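Local coordinates for protein lactococcus lactis MG1363 DpsA (Lactococcus lactis, PDB 1ZS3) that binds DNA as a dodecameric Dps-family shell, by means of an N-terminal helix, and probably protects the cell under oxidative stress, at the interface of chains A and B. Coordinates in Å, arbitrary orientation; residue numbers count along the deposited sequence, not the author numbering. Chains: chain A/B, Lactococcus lactis MG1363 DpsA.

Contact 1: the interface of chains A and B. Residues chain A 47, 51, 104, 107; chain B 14, 86, 88, 92.
The phenol ring of A:Tyr51 reaches B:Val86 with its edge: the carbonyl oxygen of B:Val86 lies in the ring plane beside the hydroxyl, while A:Lys107 CB, from the same chain, sits 3.3 Å above one face near the rim. That hydroxyl is gripped twice by one residue. A:Tyr51 OH donates to B:Val86 O at 2.6 Å, approaching in the carbonyl plane on a lone pair, and it accepts from B:Val86 N at 2.8 Å. The tyrosine thus reads the backbone of the loop before helix 90-96, and the methyl CG1 of B:Val86 rests against the phenol end. This is a polar patch of the two-fold subunit interface, where chain A side chains grip that loop and the start of the helix.

In the second flat group, the amide, A:Gln47 NE2 donates a hydrogen bond to B:Ser88 OG at 2.7 Å, nearly in the amide plane (3° out). CG stands anti to the backbone N (chi1 165°), and the chain runs straight on from helix 27-51, laying its methylenes along B:Ser88 CB.

A:Lys107 closes the patch. Its chain bends at chi3 (99°) and chi4, bringing the terminal amino group between two carboxylates. A:Lys107 NZ lies 3.8 Å from B:Glu14 OE2, the longer of the salt bridges. A:Lys107 NZ also donates to B:Ser88 OG at 3.0 Å, so the serine hydroxyl joins lysine and glutamine. On the other flank, A:Lys107 NZ meets B:Glu92 OE2 at 2.9 Å, on the carboxylate oxygen's syn lone pair.

Contact 2: the interface of chains A and B. Residues chain A 89-90, 93; chain B 43, 90, 94, 102.
Polar contacts centre on A:Thr90, the first residue of helix 90-96, and the carboxylate of B:Glu102. The backbone amide A:Thr90 N donates to B:Glu102 OE1 at 2.9 Å, a nearly straight bond with 166° at the hydrogen. OE1 is met on its syn side, 18° out of the carboxylate plane. A:Thr90 OG1 also lies 3.0 Å from B:Glu102 OE1, a likely hydrogen bond, though the placement of this hydroxyl is doubtful: its modelled approach to OE2 is too short to trust. OG1 lies anti to the carbonyl carbon and beside the backbone N (chi1 -41°), which puts the hydroxyl on the same carboxylate as the amide, as modelled. B:Glu102 thus appears to cap the helix start from the partner chain, and the amino end of the helix dipole probably favours its negative charge. The glutamate chain is extended beyond CG and crosses the threonine side chain at about a right angle.

Within chain A, A:Thr89 O lies over one face of the A:Phe93 ring, near the rim.

Among the apolar contacts, the two Thr90 side chains slide past each other in opposite directions with their methyls facing; their modelled separation is doubtful. This meeting of like residues puts the patch close to the two-fold axis of the interface. A:Phe93, in the first turn of helix 90-96, slides past B:Ile43 of helix 27-51, running the opposite way. There A:Phe93 CE2 touches the branch methyl B:Ile43 CG2 at 3.9 Å.

Contact 3: the interface of chains A and B. Residues chain A 107-108; chain B 10-11, 14, 85-86.
A:Tyr108, at the end of the 3-10 helix 104-108, lays its ring against the N-terminal helix 8-23 of chain B, and A:Lys107 beside it points toward the B:Ile85 and B:Val86 loop. The tyrosine ring is sandwiched. A:Lys107 CG stands over the centre of one face of the A:Tyr108 ring, 3.7 Å above the plane, and B:Lys10 CB lies over the centre of the other at 4.1 Å. One face is therefore padded by its own chain and the other by the partner.

With CG beside the backbone N (chi1 -52°), the ring reaches along the partner helix toward B:Glu14. There A:Tyr108 OH hydrogen-bonds B:Glu14 OE1 at 2.9 Å, with ring and carboxylate planes 70° apart. The glutamate chain bends at chi2 (149°); its OE1 takes the tyrosine while OE2 turns toward the lysine. OE2 also lies at the edge of the B:Tyr11 ring, in its plane. Nearer the start of the helix, A:Tyr108 CE2 packs over the B:Tyr11 backbone, 4.1 Å from its CA.

Helix 8-23, presumably the N-terminal helix required for DNA binding, is docked here onto the neighbouring subunit, resting in part on the 3-10 segment that precedes helix 111-138.

Contact 1: the interface of chains A and B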
loop_
_atom_site.group_PDB
_atom_site.type_symbol
_atom_site.label_atom_id
_atom_site.label_comp_id
_atom_site.label_asym_id
_atom_site.label_seq_id
_atom_site.Cartn_x
_atom_site.Cartn_y
_atom_site.Cartn_z
ATOM N N GLN A 47 11.461 -15.183 26.830
ATOM C CA GLN A 47 12.062 -16.503 27.047
ATOM C C GLN A 47 11.245 -17.596 26.356
ATOM O O GLN A 47 11.806 -18.401 25.609
ATOM C CB GLN A 47 12.163 -16.803 28.551
ATOM C CG GLN A 47 12.431 -18.299 28.890
ATOM C CD GLN A 47 12.607 -18.549 30.370
ATOM O OE1 GLN A 47 11.616 -18.669 31.099
ATOM N NE2 GLN A 47 13.860 -18.627 30.816
ATOM N N TYR A 51 12.141 -20.572 23.406
ATOM C CA TYR A 51 12.439 -21.999 23.735
ATOM C C TYR A 51 11.258 -22.923 23.532
ATOM O O TYR A 51 11.408 -24.124 23.642
ATOM C CB TYR A 51 12.939 -22.152 25.203
ATOM C CG TYR A 51 14.390 -21.712 25.408
ATOM C CD1 TYR A 51 15.419 -22.477 24.916
ATOM C CD2 TYR A 51 14.710 -20.509 26.052
ATOM C CE1 TYR A 51 16.734 -22.101 25.075
ATOM C CE2 TYR A 51 16.023 -20.112 26.212
ATOM C CZ TYR A 51 17.035 -20.921 25.716
ATOM O OH TYR A 51 18.352 -20.559 25.856
ATOM N N PRO A 104 14.870 -20.036 35.296
ATOM C CA PRO A 104 15.755 -20.391 34.169
ATOM C C PRO A 104 15.560 -21.847 33.646
ATOM O O PRO A 104 15.980 -22.186 32.557
ATOM C CB PRO A 104 17.180 -20.190 34.746
ATOM C CG PRO A 104 16.970 -19.388 35.980
ATOM C CD PRO A 104 15.633 -19.860 36.543
ATOM N N LYS A 107 13.063 -23.002 30.076
ATOM C CA LYS A 107 13.494 -23.422 28.744
ATOM C C LYS A 107 13.304 -24.899 28.452
ATOM O O LYS A 107 13.168 -25.327 27.311
ATOM C CB LYS A 107 14.932 -22.976 28.468
ATOM C CG LYS A 107 16.034 -23.540 29.340
ATOM C CD LYS A 107 17.358 -22.768 29.154
ATOM C CE LYS A 107 17.602 -21.716 30.260
ATOM N NZ LYS A 107 18.381 -20.448 29.881
ATOM N N GLU B 14 23.447 -28.261 31.955
ATOM C CA GLU B 14 23.643 -27.040 31.150
ATOM C C GLU B 14 24.631 -26.089 31.873
ATOM O O GLU B 14 25.377 -25.340 31.232
ATOM C CB GLU B 14 22.259 -26.346 30.807
ATOM C CG GLU B 14 21.840 -25.131 31.656
ATOM C CD GLU B 14 20.978 -24.066 30.937
ATOM O OE1 GLU B 14 20.961 -24.024 29.687
ATOM O OE2 GLU B 14 20.334 -23.229 31.634
ATOM N N VAL B 86 21.011 -19.725 25.266
ATOM C CA VAL B 86 20.852 -18.321 25.305
ATOM C C VAL B 86 20.302 -17.906 26.688
ATOM O O VAL B 86 19.458 -18.608 27.261
ATOM C CB VAL B 86 19.955 -17.919 24.104
ATOM C CG1 VAL B 86 18.589 -17.418 24.505
ATOM C CG2 VAL B 86 20.647 -16.913 23.255
ATOM N N SER B 88 17.987 -16.159 29.224
ATOM C CA SER B 88 16.539 -15.932 29.059
ATOM C C SER B 88 15.872 -15.328 30.314
ATOM O O SER B 88 14.650 -15.371 30.400
ATOM C CB SER B 88 15.871 -17.273 28.747
ATOM O OG SER B 88 16.278 -18.275 29.665
ATOM N N GLU B 92 19.849 -14.002 34.842
ATOM C CA GLU B 92 20.908 -14.380 33.887
ATOM C C GLU B 92 21.480 -13.149 33.252
ATOM O O GLU B 92 22.689 -13.024 33.140
ATOM C CB GLU B 92 20.337 -15.261 32.768
ATOM C CG GLU B 92 20.505 -16.756 32.950
ATOM C CD GLU B 92 19.460 -17.568 32.211
ATOM O OE1 GLU B 92 18.274 -17.473 32.595
ATOM O OE2 GLU B 92 19.818 -18.294 31.246
#

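Contact 2: the interface of chains A and B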
loop_
_atom_site.group_PDB
_atom_site.type_symbol
_atom_site.label_atom_id
_atom_site.label_comp_id
_atom_site.label_asym_id
_atom_site.label_seq_id
_atom_site.Cartn_x
_atom_site.Cartn_y
_atom_site.Cartn_z
ATOM N N THR A 89 13.910 1.018 35.776
ATOM C CA THR A 89 15.140 0.156 35.833
ATOM C C THR A 89 14.774 -1.234 36.369
ATOM O O THR A 89 13.773 -1.406 37.039
ATOM C CB THR A 89 16.125 0.735 36.828
ATOM O OG1 THR A 89 15.547 0.747 38.153
ATOM C CG2 THR A 89 16.493 2.172 36.521
ATOM N N THR A 90 15.655 -2.187 36.133
ATOM C CA THR A 90 15.513 -3.601 36.565
ATOM C C THR A 90 15.286 -3.709 38.049
ATOM O O THR A 90 14.435 -4.465 38.533
ATOM C CB THR A 90 16.828 -4.390 36.269
ATOM O OG1 THR A 90 17.350 -3.999 34.997
ATOM C CG2 THR A 90 16.541 -5.858 36.086
ATOM N N PHE A 93 11.866 -2.688 38.805
ATOM C CA PHE A 93 10.965 -3.689 38.290
ATOM C C PHE A 93 10.877 -4.835 39.282
ATOM O O PHE A 93 9.785 -5.283 39.608
ATOM C CB PHE A 93 11.351 -4.182 36.881
ATOM C CG PHE A 93 11.267 -3.125 35.783
ATOM C CD1 PHE A 93 10.265 -2.171 35.767
ATOM C CD2 PHE A 93 12.194 -3.117 34.750
ATOM C CE1 PHE A 93 10.200 -1.230 34.779
ATOM C CE2 PHE A 93 12.126 -2.174 33.737
ATOM C CZ PHE A 93 11.133 -1.227 33.766
ATOM N N ILE B 43 16.623 -1.598 28.343
ATOM C CA ILE B 43 15.926 -1.052 29.499
ATOM C C ILE B 43 16.311 0.413 29.709
ATOM O O ILE B 43 15.484 1.266 30.048
ATOM C CB ILE B 43 16.191 -1.867 30.730
ATOM C CG1 ILE B 43 15.892 -3.353 30.441
ATOM C CG2 ILE B 43 15.407 -1.305 31.845
ATOM C CD1 ILE B 43 14.938 -4.046 31.400
ATOM N N THR B 90 16.056 -12.227 33.935
ATOM C CA THR B 90 16.664 -11.068 34.619
ATOM C C THR B 90 17.929 -11.436 35.401
ATOM O O THR B 90 18.955 -10.765 35.282
ATOM C CB THR B 90 15.637 -10.341 35.564
ATOM O OG1 THR B 90 14.297 -10.600 35.145
ATOM C CG2 THR B 90 15.726 -8.867 35.387
ATOM N N LEU B 94 21.688 -10.237 34.405
ATOM C CA LEU B 94 22.521 -9.555 35.401
ATOM C C LEU B 94 23.904 -10.229 35.557
ATOM O O LEU B 94 24.926 -9.548 35.593
ATOM C CB LEU B 94 21.776 -9.431 36.727
ATOM C CG LEU B 94 20.703 -8.316 36.666
ATOM C CD1 LEU B 94 19.789 -8.268 37.919
ATOM C CD2 LEU B 94 21.384 -6.971 36.400
ATOM N N GLU B 102 22.755 0.554 34.855
ATOM C CA GLU B 102 21.499 1.290 35.027
ATOM C C GLU B 102 21.598 2.386 36.134
ATOM O O GLU B 102 22.614 2.526 36.806
ATOM C CB GLU B 102 20.423 0.291 35.388
ATOM C CG GLU B 102 20.135 -0.723 34.299
ATOM C CD GLU B 102 18.948 -1.571 34.670
ATOM O OE1 GLU B 102 17.805 -1.083 34.526
ATOM O OE2 GLU B 102 19.149 -2.691 35.147
#

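Contact 3: the interface of chains A and B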
loop_
_atom_site.group_PDB
_atom_site.type_symbol
_atom_site.label_atom_id
_atom_site.label_comp_id
_atom_site.label_asym_id
_atom_site.label_seq_id
_atom_site.Cartn_x
_atom_site.Cartn_y
_atom_site.Cartn_z
ATOM N N LYS A 107 13.063 -23.002 30.076
ATOM C CA LYS A 107 13.494 -23.422 28.744
ATOM C C LYS A 107 13.304 -24.899 28.452
ATOM O O LYS A 107 13.168 -25.327 27.311
ATOM C CB LYS A 107 14.932 -22.976 28.468
ATOM C CG LYS A 107 16.034 -23.540 29.340
ATOM C CD LYS A 107 17.358 -22.768 29.154
ATOM C CE LYS A 107 17.602 -21.716 30.260
ATOM N NZ LYS A 107 18.381 -20.448 29.881
ATOM N N TYR A 108 13.204 -25.722 29.493
ATOM C CA TYR A 108 12.988 -27.167 29.374
ATOM C C TYR A 108 11.590 -27.599 29.777
ATOM O O TYR A 108 11.306 -28.790 29.807
ATOM C CB TYR A 108 13.999 -27.943 30.252
ATOM C CG TYR A 108 15.432 -27.562 30.044
ATOM C CD1 TYR A 108 16.049 -27.775 28.817
ATOM C CD2 TYR A 108 16.175 -26.982 31.074
ATOM C CE1 TYR A 108 17.365 -27.419 28.607
ATOM C CE2 TYR A 108 17.490 -26.628 30.876
ATOM C CZ TYR A 108 18.081 -26.843 29.638
ATOM O OH TYR A 108 19.393 -26.487 29.423
ATOM N N LYS B 10 18.711 -31.704 33.824
ATOM C CA LYS B 10 19.020 -30.984 32.574
ATOM C C LYS B 10 19.657 -29.607 32.785
ATOM O O LYS B 10 20.581 -29.222 32.051
ATOM C CB LYS B 10 17.756 -30.790 31.720
ATOM C CG LYS B 10 17.575 -31.746 30.553
ATOM C CD LYS B 10 16.078 -32.006 30.263
ATOM C CE LYS B 10 15.922 -32.646 28.894
ATOM N NZ LYS B 10 14.520 -32.961 28.590
ATOM N N TYR B 11 19.135 -28.869 33.782
ATOM C CA TYR B 11 19.658 -27.530 34.181
ATOM C C TYR B 11 21.065 -27.590 34.805
ATOM O O TYR B 11 21.895 -26.728 34.538
ATOM C CB TYR B 11 18.684 -26.804 35.142
ATOM C CG TYR B 11 19.112 -25.380 35.521
ATOM C CD1 TYR B 11 19.137 -24.958 36.858
ATOM C CD2 TYR B 11 19.505 -24.463 34.537
ATOM C CE1 TYR B 11 19.516 -23.653 37.189
ATOM C CE2 TYR B 11 19.894 -23.166 34.854
ATOM C CZ TYR B 11 19.891 -22.765 36.174
ATOM O OH TYR B 11 20.281 -21.475 36.458
ATOM N N GLU B 14 23.447 -28.261 31.955
ATOM C CA GLU B 14 23.643 -27.040 31.150
ATOM C C GLU B 14 24.631 -26.089 31.873
ATOM O O GLU B 14 25.377 -25.340 31.232
ATOM C CB GLU B 14 22.259 -26.346 30.807
ATOM C CG GLU B 14 21.840 -25.131 31.656
ATOM C CD GLU B 14 20.978 -24.066 30.937
ATOM O OE1 GLU B 14 20.961 -24.024 29.687
ATOM O OE2 GLU B 14 20.334 -23.229 31.634
ATOM N N ILE B 85 22.866 -22.182 23.522
ATOM C CA ILE B 85 21.992 -21.813 24.608
ATOM C C ILE B 85 22.118 -20.298 24.827
ATOM O O ILE B 85 23.158 -19.681 24.614
ATOM C CB ILE B 85 22.306 -22.656 25.900
ATOM C CG1 ILE B 85 21.646 -24.057 25.816
ATOM C CG2 ILE B 85 21.792 -21.989 27.182
ATOM C CD1 ILE B 85 22.418 -25.176 26.649
ATOM N N VAL B 86 21.011 -19.725 25.266
ATOM C CA VAL B 86 20.852 -18.321 25.305
ATOM C C VAL B 86 20.302 -17.906 26.688
ATOM O O VAL B 86 19.458 -18.608 27.261
ATOM C CB VAL B 86 19.955 -17.919 24.104
ATOM C CG1 VAL B 86 18.589 -17.418 24.505
ATOM C CG2 VAL B 86 20.647 -16.913 23.255
#

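Contacts 1 and 3 are almost one site: their C-alpha centres lie about 6 Å apart, and they share A:Lys107, B:Glu14 and B:Val86. The C-alpha centre of contact 2 is about 17 Å from that of contact 1 and about 22 Å from that of contact 3. Helix 27-51 and the short helix 90-96 serve both contacts 1 and 2, so the same two elements contribute near the two-fold axis (contact 2) and farther along the interface (contact 1). By that symmetry each contact recurs with the chains exchanged. Together they join two subunits of the twelve-copy assembly and anchor each N-terminal helix on its partner.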